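Local coordinates for putative exported protein (Bordetella pertussis Tohama I, PDB 2PFY) that binds pyroglutamic acid as an extracytoplasmic solute receptor and probably delivers it to a tripartite ATP-independent periplasmic (TRAP) transporter, at residues R21-E26 / L114-P119; L46-V51 / T162-E167; V131-D136 / A270-A275; T182-G187 / K197-A202. All blocks are in the same frame, centred on the assembly; numbering follows the deposited sequence.

Contact 1 (R21-E26 / L114-P119); sequences RQFADE and LVYGSP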
loop_
_atom_site.group_PDB
_atom_site.type_symbol
_atom_site.label_atom_id
_atom_site.label_comp_id
_atom_site.label_asym_id
_atom_site.label_seq_id
_atom_site.Cartn_x
_atom_site.Cartn_y
_atom_site.Cartn_z
ATOM N N ARG A 21 8.196 6.830 -11.323
ATOM C CA ARG A 21 9.183 7.605 -12.101
ATOM C C ARG A 21 9.357 7.034 -13.522
ATOM O O ARG A 21 9.364 7.794 -14.541
ATOM C CB ARG A 21 10.532 7.722 -11.349
ATOM C CG ARG A 21 10.395 8.667 -10.071
ATOM C CD ARG A 21 11.772 9.046 -9.482
ATOM N NE ARG A 21 11.631 9.992 -8.370
ATOM C CZ ARG A 21 11.376 11.294 -8.515
ATOM N NH1 ARG A 21 11.238 11.817 -9.725
ATOM N NH2 ARG A 21 11.264 12.082 -7.457
ATOM N N GLN A 22 9.449 5.714 -13.619
ATOM C CA GLN A 22 9.635 5.109 -14.933
ATOM C C GLN A 22 8.362 5.306 -15.773
ATOM O O GLN A 22 8.422 5.557 -17.015
ATOM C CB GLN A 22 10.021 3.632 -14.798
ATOM C CG GLN A 22 10.250 2.945 -16.173
ATOM C CD GLN A 22 10.891 1.571 -16.071
ATOM O OE1 GLN A 22 11.452 1.186 -15.027
ATOM N NE2 GLN A 22 10.775 0.805 -17.148
ATOM N N PHE A 23 7.218 5.180 -15.109
ATOM C CA PHE A 23 5.905 5.457 -15.727
ATOM C C PHE A 23 5.848 6.893 -16.273
ATOM O O PHE A 23 5.440 7.101 -17.428
ATOM C CB PHE A 23 4.761 5.166 -14.736
ATOM C CG PHE A 23 3.475 5.902 -15.059
ATOM C CD1 PHE A 23 2.598 5.406 -16.033
ATOM C CD2 PHE A 23 3.153 7.083 -14.397
ATOM C CE1 PHE A 23 1.409 6.108 -16.358
ATOM C CE2 PHE A 23 1.961 7.815 -14.719
ATOM C CZ PHE A 23 1.093 7.308 -15.679
ATOM N N ALA A 24 6.277 7.885 -15.473
ATOM C CA ALA A 24 6.320 9.284 -15.936
ATOM C C ALA A 24 7.250 9.438 -17.174
ATOM O O ALA A 24 6.912 10.128 -18.166
ATOM C CB ALA A 24 6.756 10.250 -14.758
ATOM N N ASP A 25 8.417 8.794 -17.103
ATOM C CA ASP A 25 9.372 8.784 -18.212
ATOM C C ASP A 25 8.791 8.142 -19.465
ATOM O O ASP A 25 9.014 8.648 -20.571
ATOM C CB ASP A 25 10.672 8.037 -17.846
ATOM C CG ASP A 25 11.567 8.840 -16.935
ATOM O OD1 ASP A 25 11.433 10.078 -16.878
ATOM O OD2 ASP A 25 12.411 8.207 -16.259
ATOM N N GLU A 26 8.083 7.028 -19.292
ATOM C CA GLU A 26 7.498 6.305 -20.416
ATOM C C GLU A 26 6.354 7.082 -21.070
ATOM O O GLU A 26 6.208 7.040 -22.289
ATOM C CB GLU A 26 7.102 4.882 -20.016
ATOM C CG GLU A 26 8.400 3.987 -19.924
ATOM C CD GLU A 26 8.170 2.552 -19.457
ATOM O OE1 GLU A 26 7.004 2.133 -19.176
ATOM O OE2 GLU A 26 9.191 1.841 -19.353
ATOM N N LEU A 114 -8.523 5.752 -12.318
ATOM C CA LEU A 114 -7.561 4.753 -11.877
ATOM C C LEU A 114 -6.647 4.448 -13.048
ATOM O O LEU A 114 -7.091 3.942 -14.069
ATOM C CB LEU A 114 -8.301 3.502 -11.361
ATOM C CG LEU A 114 -7.663 2.130 -10.977
ATOM C CD1 LEU A 114 -6.173 2.136 -10.668
ATOM C CD2 LEU A 114 -8.473 1.503 -9.829
ATOM N N VAL A 115 -5.378 4.820 -12.922
ATOM C CA VAL A 115 -4.424 4.620 -13.995
ATOM C C VAL A 115 -3.768 3.229 -13.855
ATOM O O VAL A 115 -3.861 2.395 -14.776
ATOM C CB VAL A 115 -3.373 5.751 -14.032
ATOM C CG1 VAL A 115 -2.312 5.472 -15.098
ATOM C CG2 VAL A 115 -4.068 7.140 -14.233
ATOM N N TYR A 116 -3.110 2.956 -12.728
ATOM C CA TYR A 116 -2.557 1.608 -12.529
ATOM C C TYR A 116 -2.361 1.319 -11.039
ATOM O O TYR A 116 -2.385 2.246 -10.236
ATOM C CB TYR A 116 -1.255 1.403 -13.335
ATOM C CG TYR A 116 -0.005 2.039 -12.714
ATOM C CD1 TYR A 116 0.737 1.368 -11.706
ATOM C CD2 TYR A 116 0.438 3.299 -13.133
ATOM C CE1 TYR A 116 1.887 1.989 -11.117
ATOM C CE2 TYR A 116 1.605 3.908 -12.590
ATOM C CZ TYR A 116 2.306 3.227 -11.578
ATOM O OH TYR A 116 3.415 3.808 -11.035
ATOM N N GLY A 117 -2.193 0.026 -10.708
ATOM C CA GLY A 117 -1.876 -0.459 -9.366
ATOM C C GLY A 117 -0.541 -1.192 -9.320
ATOM O O GLY A 117 -0.016 -1.641 -10.348
ATOM N N SER A 118 0.039 -1.294 -8.122
ATOM C CA SER A 118 1.188 -2.177 -7.904
ATOM C C SER A 118 1.171 -2.542 -6.450
ATOM O O SER A 118 0.685 -1.765 -5.622
ATOM C CB SER A 118 2.519 -1.503 -8.262
ATOM O OG SER A 118 2.638 -1.355 -9.660
ATOM N N PRO A 119 1.647 -3.762 -6.133
ATOM C CA PRO A 119 1.591 -4.205 -4.744
ATOM C C PRO A 119 2.866 -3.849 -3.958
ATOM O O PRO A 119 3.962 -3.782 -4.516
ATOM C CB PRO A 119 1.464 -5.739 -4.896
ATOM C CG PRO A 119 2.344 -6.037 -6.115
ATOM C CD PRO A 119 2.120 -4.837 -7.042
#
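Helix segment 21-26 lies over strand segment 114-119 with Phe23 and Tyr116 as the nearest backbone pair, their CA atoms 9.8 Å apart, a separation filled by side chains. Three residues carry the contact, all buried and meeting without polar bonds: Phe23 from the helix, Val115 and Tyr116 from the strand. The Phe23 side chain leaves the helix with CG anti to the backbone N (chi1 158°), which extends its ring toward the strand. Tyr116 answers with one ring corner: CE2 sits over a face of the Phe23 ring, displaced toward the rim and 3.7 Å from Phe23 CG. The two rings are neither parallel nor perpendicular; their planes make 57° and their centroids are 5.2 Å apart. Farther out on the Phe23 ring, the branch CG1 of Val115 approaches CZ at 3.9 Å and CE1 at 4.0 Å, and the two side chains cross at about a right angle. A classic beta bulge, in which Val115 and Tyr116 together face Val211 of strand 208-214, is consistent with both neighbours pointing to the helix. Strand 112-119 is an outermost strand of the five-stranded mixed sheet, and helix 15-30 packs against that sheet. Phe23 also touches Ile37 of strand 35-40, the outermost strand at the other side, so this side chain touches both outermost strands of the sheet. Tyr116 is further enclosed by Asn19 and Ala20 of helix 15-30 and by Ala236 of the long helix 223-257, while Val115 rests on Ala213 of strand 208-214.

Contact 2 (L46-V51 / T162-E167); sequences LKRPEV and TVQTPE. With PCA (pyroglutamic acid), chain E.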
loop_
_atom_site.group_PDB
_atom_site.type_symbol
_atom_site.label_atom_id
_atom_site.label_comp_id
_atom_site.label_asym_id
_atom_site.label_seq_id
_atom_site.Cartn_x
_atom_site.Cartn_y
_atom_site.Cartn_z
ATOM N N LEU A 46 1.944 16.131 -0.877
ATOM C CA LEU A 46 0.741 15.673 -0.190
ATOM C C LEU A 46 1.080 14.436 0.629
ATOM O O LEU A 46 1.750 13.552 0.133
ATOM C CB LEU A 46 -0.335 15.250 -1.219
ATOM C CG LEU A 46 -0.961 16.401 -2.030
ATOM C CD1 LEU A 46 -1.603 15.926 -3.303
ATOM C CD2 LEU A 46 -1.997 17.116 -1.174
ATOM N N LYS A 47 0.558 14.356 1.853
ATOM C CA LYS A 47 0.703 13.170 2.696
ATOM C C LYS A 47 -0.375 12.162 2.306
ATOM O O LYS A 47 -1.395 12.528 1.701
ATOM C CB LYS A 47 0.548 13.576 4.167
ATOM C CG LYS A 47 1.681 14.531 4.608
ATOM C CD LYS A 47 1.519 14.976 6.035
ATOM C CE LYS A 47 2.772 15.817 6.465
ATOM N NZ LYS A 47 2.801 17.140 5.790
ATOM N N ARG A 48 -0.165 10.907 2.668
ATOM C CA ARG A 48 -1.071 9.826 2.302
ATOM C C ARG A 48 -2.570 10.157 2.446
ATOM O O ARG A 48 -3.306 9.915 1.515
ATOM C CB ARG A 48 -0.729 8.552 3.085
ATOM C CG ARG A 48 -1.683 7.389 2.878
ATOM C CD ARG A 48 -1.197 6.137 3.657
ATOM N NE ARG A 48 -0.038 5.505 3.023
ATOM C CZ ARG A 48 0.817 4.702 3.661
ATOM N NH1 ARG A 48 0.634 4.446 4.957
ATOM N NH2 ARG A 48 1.854 4.154 3.021
ATOM N N PRO A 49 -3.013 10.652 3.632
ATOM C CA PRO A 49 -4.431 10.970 3.795
ATOM C C PRO A 49 -4.914 12.147 2.935
ATOM O O PRO A 49 -6.117 12.356 2.854
ATOM C CB PRO A 49 -4.548 11.381 5.286
ATOM C CG PRO A 49 -3.306 10.957 5.918
ATOM C CD PRO A 49 -2.250 10.926 4.872
ATOM N N GLU A 50 -3.986 12.924 2.359
ATOM C CA GLU A 50 -4.321 14.123 1.525
ATOM C C GLU A 50 -4.338 13.873 0.022
ATOM O O GLU A 50 -4.797 14.744 -0.755
ATOM C CB GLU A 50 -3.308 15.268 1.771
ATOM C CG GLU A 50 -3.185 15.718 3.248
ATOM C CD GLU A 50 -1.991 16.621 3.506
ATOM O OE1 GLU A 50 -0.990 16.581 2.763
ATOM O OE2 GLU A 50 -2.041 17.362 4.495
ATOM N N VAL A 51 -3.769 12.747 -0.412
ATOM C CA VAL A 51 -3.600 12.505 -1.835
ATOM C C VAL A 51 -4.922 12.540 -2.615
ATOM O O VAL A 51 -5.007 13.228 -3.614
ATOM C CB VAL A 51 -2.841 11.199 -2.122
ATOM C CG1 VAL A 51 -2.822 10.910 -3.689
ATOM C CG2 VAL A 51 -1.385 11.316 -1.572
ATOM N N THR A 162 -1.217 6.061 14.745
ATOM C CA THR A 162 -1.083 6.331 13.305
ATOM C C THR A 162 0.201 7.094 13.046
ATOM O O THR A 162 0.411 8.177 13.598
ATOM C CB THR A 162 -2.305 7.123 12.754
ATOM O OG1 THR A 162 -3.471 6.327 12.919
ATOM C CG2 THR A 162 -2.144 7.452 11.245
ATOM N N VAL A 163 1.074 6.527 12.219
ATOM C CA VAL A 163 2.303 7.225 11.846
ATOM C C VAL A 163 2.507 6.998 10.355
ATOM O O VAL A 163 2.514 5.853 9.899
ATOM C CB VAL A 163 3.551 6.719 12.642
ATOM C CG1 VAL A 163 4.807 7.477 12.215
ATOM C CG2 VAL A 163 3.360 6.890 14.166
ATOM N N GLN A 164 2.651 8.083 9.596
ATOM C CA GLN A 164 2.802 7.942 8.158
ATOM C C GLN A 164 4.247 7.529 7.903
ATOM O O GLN A 164 5.122 7.777 8.755
ATOM C CB GLN A 164 2.438 9.256 7.433
ATOM C CG GLN A 164 0.933 9.701 7.567
ATOM C CD GLN A 164 -0.051 8.617 7.186
ATOM O OE1 GLN A 164 0.224 7.787 6.303
ATOM N NE2 GLN A 164 -1.214 8.606 7.852
ATOM N N THR A 165 4.518 6.958 6.732
ATOM C CA THR A 165 5.806 6.296 6.489
ATOM C C THR A 165 7.083 7.141 6.750
ATOM O O THR A 165 8.041 6.645 7.375
ATOM C CB THR A 165 5.858 5.581 5.108
ATOM O OG1 THR A 165 4.512 5.277 4.648
ATOM C CG2 THR A 165 6.683 4.252 5.223
ATOM N N PRO A 166 7.140 8.396 6.243
ATOM C CA PRO A 166 8.311 9.236 6.457
ATOM C C PRO A 166 8.618 9.576 7.901
ATOM O O PRO A 166 9.725 9.979 8.197
ATOM C CB PRO A 166 7.931 10.549 5.713
ATOM C CG PRO A 166 6.963 10.076 4.634
ATOM C CD PRO A 166 6.140 9.077 5.384
ATOM N N GLU A 167 7.643 9.456 8.789
ATOM C CA GLU A 167 7.804 9.836 10.196
ATOM C C GLU A 167 8.155 8.625 11.091
ATOM O O GLU A 167 8.310 8.780 12.311
ATOM C CB GLU A 167 6.502 10.451 10.704
ATOM C CG GLU A 167 6.282 11.923 10.266
ATOM C CD GLU A 167 5.999 12.060 8.813
ATOM O OE1 GLU A 167 5.125 11.324 8.308
ATOM O OE2 GLU A 167 6.633 12.918 8.173
HETATM N N PCA E . 4.729 0.137 3.521
HETATM C CA PCA E . 3.688 1.177 3.686
HETATM C CB PCA E . 2.322 0.554 3.531
HETATM C CG PCA E . 2.552 -0.916 3.345
HETATM C CD PCA E . 4.034 -1.086 3.320
HETATM O OE PCA E . 4.601 -2.152 3.098
HETATM C C PCA E . 3.811 1.834 5.047
HETATM O O PCA E . 3.234 2.883 5.355
HETATM O OXT PCA E . 4.519 1.296 5.879
#
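Arg48 and Gln164 bring together two loops at the ligand pocket of this family 7 solute-binding protein, which has the periplasmic binding protein fold. Ahead of the arginine, Lys47 N donates a nearly straight bond to Glu50 OE1, and Lys47 O accepts from Glu50 N, so the chain turns tightly through 47-50. From that turn Arg48 extends across the contact: CG is anti to the backbone N (chi1 175°), and a bend at chi3 (-74°) swings the guanidinium to the ligand. Its methylene part runs along the amide oxygen of Gln164, with OE1 3.4 Å from both Arg48 CB and Arg48 CD; the guanidinium and amide planes stand almost perpendicular. The charged end has several partners. NE forms a salt bridge with Glu9, NH1 also bonds Tyr145 O, and both NH1 and NH2 donate to O of pyroglutamic acid, which lies at the guanidinium edge. The Glu9 carboxylate probably helps hold the guanidinium in orientation, and the positive charge of Arg48 probably complements the ligand carboxylate. Next along the segment, the Pro49 ring meets the nitrogen end of the same amide, on the same side as Arg48 CB, with Pro49 CG 3.7 Å from Gln164 NE2. Beside the guanidinium, Thr165 adds a third grip on the same carboxylate oxygen, its OG1 donating to PCA O at 2.8 Å.

Contact 3 (V131-D136 / A270-A275); sequences VAALAD and AKELQA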
loop_
_atom_site.group_PDB
_atom_site.type_symbol
_atom_site.label_atom_id
_atom_site.label_comp_id
_atom_site.label_asym_id
_atom_site.label_seq_id
_atom_site.Cartn_x
_atom_site.Cartn_y
_atom_site.Cartn_z
ATOM N N VAL A 131 8.798 -11.761 20.164
ATOM C CA VAL A 131 7.355 -11.918 20.250
ATOM C C VAL A 131 6.985 -13.314 19.744
ATOM O O VAL A 131 7.464 -13.740 18.699
ATOM C CB VAL A 131 6.614 -10.816 19.434
ATOM C CG1 VAL A 131 5.114 -11.109 19.341
ATOM C CG2 VAL A 131 6.843 -9.435 20.059
ATOM N N ALA A 132 6.135 -14.029 20.497
ATOM C CA ALA A 132 5.670 -15.365 20.114
ATOM C C ALA A 132 4.129 -15.521 20.126
ATOM O O ALA A 132 3.608 -16.529 19.668
ATOM C CB ALA A 132 6.330 -16.454 21.009
ATOM N N ALA A 133 3.423 -14.529 20.667
ATOM C CA ALA A 133 1.955 -14.519 20.752
ATOM C C ALA A 133 1.463 -13.086 20.965
ATOM O O ALA A 133 2.228 -12.243 21.377
ATOM C CB ALA A 133 1.476 -15.429 21.924
ATOM N N LEU A 134 0.179 -12.828 20.708
ATOM C CA LEU A 134 -0.406 -11.478 20.913
ATOM C C LEU A 134 -0.162 -10.856 22.282
ATOM O O LEU A 134 0.035 -9.632 22.389
ATOM C CB LEU A 134 -1.896 -11.439 20.552
ATOM C CG LEU A 134 -2.217 -11.487 19.049
ATOM C CD1 LEU A 134 -3.718 -11.496 18.799
ATOM C CD2 LEU A 134 -1.523 -10.347 18.262
ATOM N N ALA A 135 -0.116 -11.699 23.327
ATOM C CA ALA A 135 0.153 -11.250 24.692
ATOM C C ALA A 135 1.413 -10.389 24.801
ATOM O O ALA A 135 1.476 -9.470 25.618
ATOM C CB ALA A 135 0.237 -12.470 25.676
ATOM N N ASP A 136 2.415 -10.703 23.980
ATOM C CA ASP A 136 3.680 -9.969 23.967
ATOM C C ASP A 136 3.482 -8.505 23.511
ATOM O O ASP A 136 4.266 -7.605 23.881
ATOM C CB ASP A 136 4.726 -10.738 23.113
ATOM C CG ASP A 136 5.172 -12.022 23.780
ATOM O OD1 ASP A 136 5.242 -12.021 25.040
ATOM O OD2 ASP A 136 5.444 -13.028 23.076
ATOM N N ALA A 270 0.538 -16.997 14.563
ATOM C CA ALA A 270 -0.135 -17.391 13.306
ATOM C C ALA A 270 -1.601 -17.667 13.602
ATOM O O ALA A 270 -2.481 -17.108 12.946
ATOM C CB ALA A 270 0.524 -18.622 12.653
ATOM N N LYS A 271 -1.853 -18.498 14.621
ATOM C CA LYS A 271 -3.226 -18.817 15.030
ATOM C C LYS A 271 -4.050 -17.568 15.353
ATOM O O LYS A 271 -5.173 -17.434 14.901
ATOM C CB LYS A 271 -3.221 -19.774 16.250
ATOM C CG LYS A 271 -3.586 -21.198 15.920
ATOM C CD LYS A 271 -3.461 -22.121 17.166
ATOM C CE LYS A 271 -4.777 -22.299 17.949
ATOM N NZ LYS A 271 -5.145 -21.119 18.782
ATOM N N GLU A 272 -3.482 -16.657 16.130
ATOM C CA GLU A 272 -4.225 -15.502 16.640
ATOM C C GLU A 272 -4.516 -14.475 15.544
ATOM O O GLU A 272 -5.604 -13.881 15.507
ATOM C CB GLU A 272 -3.487 -14.866 17.824
ATOM C CG GLU A 272 -3.454 -15.753 19.123
ATOM C CD GLU A 272 -2.427 -15.277 20.164
ATOM O OE1 GLU A 272 -1.404 -14.628 19.784
ATOM O OE2 GLU A 272 -2.629 -15.566 21.374
ATOM N N LEU A 273 -3.550 -14.265 14.643
ATOM C CA LEU A 273 -3.751 -13.349 13.505
ATOM C C LEU A 273 -4.774 -13.895 12.514
ATOM O O LEU A 273 -5.539 -13.126 11.933
ATOM C CB LEU A 273 -2.424 -13.051 12.802
ATOM C CG LEU A 273 -1.385 -12.230 13.588
ATOM C CD1 LEU A 273 -0.067 -12.052 12.771
ATOM C CD2 LEU A 273 -1.937 -10.875 14.002
ATOM N N GLN A 274 -4.775 -15.216 12.322
ATOM C CA GLN A 274 -5.797 -15.898 11.516
ATOM C C GLN A 274 -7.201 -15.678 12.101
ATOM O O GLN A 274 -8.155 -15.422 11.364
ATOM C CB GLN A 274 -5.487 -17.400 11.364
ATOM C CG GLN A 274 -4.326 -17.692 10.359
ATOM C CD GLN A 274 -3.658 -19.072 10.522
ATOM O OE1 GLN A 274 -4.119 -19.924 11.292
ATOM N NE2 GLN A 274 -2.560 -19.287 9.791
ATOM N N ALA A 275 -7.317 -15.771 13.421
ATOM C CA ALA A 275 -8.595 -15.486 14.098
ATOM C C ALA A 275 -8.981 -14.008 13.940
ATOM O O ALA A 275 -10.159 -13.703 13.683
ATOM C CB ALA A 275 -8.561 -15.902 15.577
HETATM O O HOH W 1 -1.533 -14.295 23.187
#
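Glu272 reaches Leu134 because its CG stands anti to the carbonyl carbon (chi1 -68°) and the chain beyond stays extended (chi2 165°), carrying the carboxylate from the helix to the loop. There OE1 accepts the backbone N-H of Leu134 in a very short, nearly straight bond, with Leu134 N to Glu272 OE1 2.6 Å. The donor arrives on the syn side of OE1, 20° out of the carboxylate plane. The second oxygen serves the next loop amide through water: water 1 accepts from Ala135 N and donates to Glu272 OE2, at 2.5 Å. OE2 also receives a bond from Gln268 NE2, one turn earlier on the helix, which should help fix the rotation of the carboxylate. Alongside these polar links the Leu134 and Glu272 side chains run beside each other, pointing opposite ways, with Leu134 CD1 3.5 Å from Glu272 CB. The other methyl, Leu134 CD2, faces Leu273 CD2 at 4.3 Å, and Leu134 also touches Leu269 and Ile276, so that it packs along the side of the helix made by these residues. The loop is closed on itself by Asp136, whose OD2 takes the N-H of Ala132 through its anti lone pair. The centre of the contact lies about 23 Å from that of the chain. Helix 267-287 is thus tied to the connection between strands 124-127 and 141-144 by a glutamate clasping successive backbone amides, a helix-to-loop junction in the periplasmic binding protein fold.

Contact 4 (T182-G187 / K197-A202); sequences TSPATG and KYYYDA. With PCA (pyroglutamic acid), chain E.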
loop_
_atom_site.group_PDB
_atom_site.type_symbol
_atom_site.label_atom_id
_atom_site.label_comp_id
_atom_site.label_asym_id
_atom_site.label_seq_id
_atom_site.Cartn_x
_atom_site.Cartn_y
_atom_site.Cartn_z
ATOM N N THR A 182 4.673 -3.832 8.590
ATOM C CA THR A 182 4.975 -3.253 7.270
ATOM C C THR A 182 5.816 -4.250 6.495
ATOM O O THR A 182 6.280 -5.249 7.076
ATOM C CB THR A 182 5.657 -1.830 7.355
ATOM O OG1 THR A 182 5.653 -1.213 6.060
ATOM C CG2 THR A 182 7.128 -1.860 7.912
ATOM N N SER A 183 6.033 -3.968 5.203
ATOM C CA SER A 183 6.781 -4.851 4.334
ATOM C C SER A 183 8.276 -4.755 4.630
ATOM O O SER A 183 8.761 -3.766 5.271
ATOM C CB SER A 183 6.570 -4.462 2.862
ATOM O OG SER A 183 7.053 -3.136 2.690
ATOM N N PRO A 184 9.026 -5.739 4.120
ATOM C CA PRO A 184 10.484 -5.595 4.115
ATOM C C PRO A 184 10.955 -4.438 3.207
ATOM O O PRO A 184 12.067 -3.947 3.392
ATOM C CB PRO A 184 10.985 -6.962 3.617
ATOM C CG PRO A 184 9.806 -7.538 2.789
ATOM C CD PRO A 184 8.588 -7.045 3.578
ATOM N N ALA A 185 10.112 -3.964 2.273
ATOM C CA ALA A 185 10.515 -2.810 1.443
ATOM C C ALA A 185 10.658 -1.540 2.284
ATOM O O ALA A 185 11.638 -0.803 2.153
ATOM C CB ALA A 185 9.519 -2.568 0.307
ATOM N N THR A 186 9.654 -1.278 3.127
ATOM C CA THR A 186 9.708 -0.133 4.065
ATOM C C THR A 186 10.839 -0.345 5.073
ATOM O O THR A 186 11.541 0.603 5.448
ATOM C CB THR A 186 8.363 0.046 4.765
ATOM O OG1 THR A 186 7.408 0.506 3.791
ATOM C CG2 THR A 186 8.448 1.084 5.922
ATOM N N GLY A 187 11.017 -1.591 5.508
ATOM C CA GLY A 187 12.144 -1.927 6.386
ATOM C C GLY A 187 13.501 -1.516 5.793
ATOM O O GLY A 187 14.354 -0.945 6.486
ATOM N N LYS A 197 14.711 -4.650 16.160
ATOM C CA LYS A 197 15.634 -5.790 16.147
ATOM C C LYS A 197 15.108 -7.085 15.555
ATOM O O LYS A 197 15.890 -7.890 15.049
ATOM C CB LYS A 197 16.154 -6.075 17.566
ATOM C CG LYS A 197 17.476 -5.390 17.862
ATOM C CD LYS A 197 17.317 -3.858 17.929
ATOM C CE LYS A 197 18.482 -3.137 17.202
ATOM N NZ LYS A 197 18.196 -1.706 16.860
ATOM N N TYR A 198 13.811 -7.323 15.672
ATOM C CA TYR A 198 13.204 -8.584 15.203
ATOM C C TYR A 198 12.230 -8.326 14.074
ATOM O O TYR A 198 11.421 -7.426 14.180
ATOM C CB TYR A 198 12.447 -9.278 16.356
ATOM C CG TYR A 198 13.391 -9.642 17.468
ATOM C CD1 TYR A 198 14.023 -10.886 17.497
ATOM C CD2 TYR A 198 13.715 -8.717 18.450
ATOM C CE1 TYR A 198 14.935 -11.203 18.510
ATOM C CE2 TYR A 198 14.627 -9.037 19.483
ATOM C CZ TYR A 198 15.228 -10.270 19.497
ATOM O OH TYR A 198 16.127 -10.566 20.533
ATOM N N TYR A 199 12.302 -9.135 13.021
ATOM C CA TYR A 199 11.313 -9.094 11.939
ATOM C C TYR A 199 10.694 -10.475 11.834
ATOM O O TYR A 199 11.420 -11.475 11.779
ATOM C CB TYR A 199 11.995 -8.685 10.604
ATOM C CG TYR A 199 11.090 -8.859 9.419
ATOM C CD1 TYR A 199 10.108 -7.903 9.133
ATOM C CD2 TYR A 199 11.189 -9.989 8.584
ATOM C CE1 TYR A 199 9.260 -8.055 8.038
ATOM C CE2 TYR A 199 10.317 -10.154 7.501
ATOM C CZ TYR A 199 9.365 -9.168 7.240
ATOM O OH TYR A 199 8.490 -9.315 6.180
ATOM N N TYR A 200 9.369 -10.550 11.820
ATOM C CA TYR A 200 8.658 -11.811 11.687
ATOM C C TYR A 200 7.956 -11.762 10.338
ATOM O O TYR A 200 7.190 -10.819 10.081
ATOM C CB TYR A 200 7.625 -12.017 12.855
ATOM C CG TYR A 200 8.324 -12.062 14.213
ATOM C CD1 TYR A 200 8.863 -13.261 14.700
ATOM C CD2 TYR A 200 8.539 -10.889 14.949
ATOM C CE1 TYR A 200 9.566 -13.287 15.896
ATOM C CE2 TYR A 200 9.226 -10.902 16.122
ATOM C CZ TYR A 200 9.732 -12.105 16.603
ATOM O OH TYR A 200 10.428 -12.104 17.787
ATOM N N ASP A 201 8.220 -12.774 9.505
ATOM C CA ASP A 201 7.727 -12.866 8.131
ATOM C C ASP A 201 6.256 -13.312 8.188
ATOM O O ASP A 201 5.915 -14.451 7.857
ATOM C CB ASP A 201 8.624 -13.862 7.346
ATOM C CG ASP A 201 8.303 -13.926 5.831
ATOM O OD1 ASP A 201 7.381 -13.222 5.360
ATOM O OD2 ASP A 201 8.989 -14.688 5.093
ATOM N N ALA A 202 5.392 -12.409 8.663
ATOM C CA ALA A 202 3.991 -12.730 8.905
ATOM C C ALA A 202 3.168 -12.961 7.638
ATOM O O ALA A 202 2.214 -13.734 7.651
ATOM C CB ALA A 202 3.340 -11.641 9.751
HETATM N N PCA E . 4.729 0.137 3.521
HETATM C CA PCA E . 3.688 1.177 3.686
HETATM C CB PCA E . 2.322 0.554 3.531
HETATM C CG PCA E . 2.552 -0.916 3.345
HETATM C CD PCA E . 4.034 -1.086 3.320
HETATM O OE PCA E . 4.601 -2.152 3.098
HETATM C C PCA E . 3.811 1.834 5.047
HETATM O O PCA E . 3.234 2.883 5.355
HETATM O OXT PCA E . 4.519 1.296 5.879
#
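The pyroglutamic acid pocket is built partly from the N-terminus of helix 184-189, whose first turn faces the ligand while Pro184 rests on Tyr199 of strand 198-201 behind it. Pro184 CD lies 3.5 Å from Tyr199 OH, approaching obliquely. Tyr199 gets there with CG anti to its backbone N (chi1 170°), which sends the ring from the strand toward the helix; Tyr126 packs on it edge-to-face, and Leu255 of helix 223-257 adds cover. Thr182 O lies near the plane of the Tyr199 ring, at its edge. On the ligand side Thr182, Ser183 and Thr186 bond the molecule. Thr182 OG1 donates to carboxylate oxygen OXT at 2.8 Å. Ser183 grips the lactam oxygen twice, through its backbone N and through its hydroxyl, with Ser183 OG 2.7 Å from PCA OE. Ser183 is also the N-cap residue of the helix: its OG, set between the backbone N and the carbonyl carbon (chi1 61°), accepts Thr186 N in a nearly straight bond and Ala185 N in a weak one. Capping probably helps hold the hydroxyl where it donates a hydrogen bond to the ligand, and the helix dipole probably favours an oxygen at this end. Ser183 O is held in turn by Tyr126 OH. The lactam nitrogen completes the recognition: PCA N donates to Thr186 OG1 at 2.7 Å, along a line bent by only a few degrees (173°).

In the fold
Contacts 2 and 4 form two walls of one pocket: both touch pyroglutamic acid, and they meet directly where Thr165 CG2 packs on Thr186 CG2 at 3.7 Å. Contact 2 holds one carboxylate oxygen, contact 4 the other and the lactam group, while Arg143 adds a further bond to the ligand. Contact 3 lies outward of contact 4, their centres 16 Å apart, linked by a probable hydrogen bond between Val131 N and Tyr200 OH (2.9 Å). Contact 1, where helix 15-30 meets the five-stranded sheet, lies on the opposite side of the chain's centre from contact 3, 36 Å away between centres; its nearest atoms lie about 7 Å from contact 4 and 11 Å from contact 2.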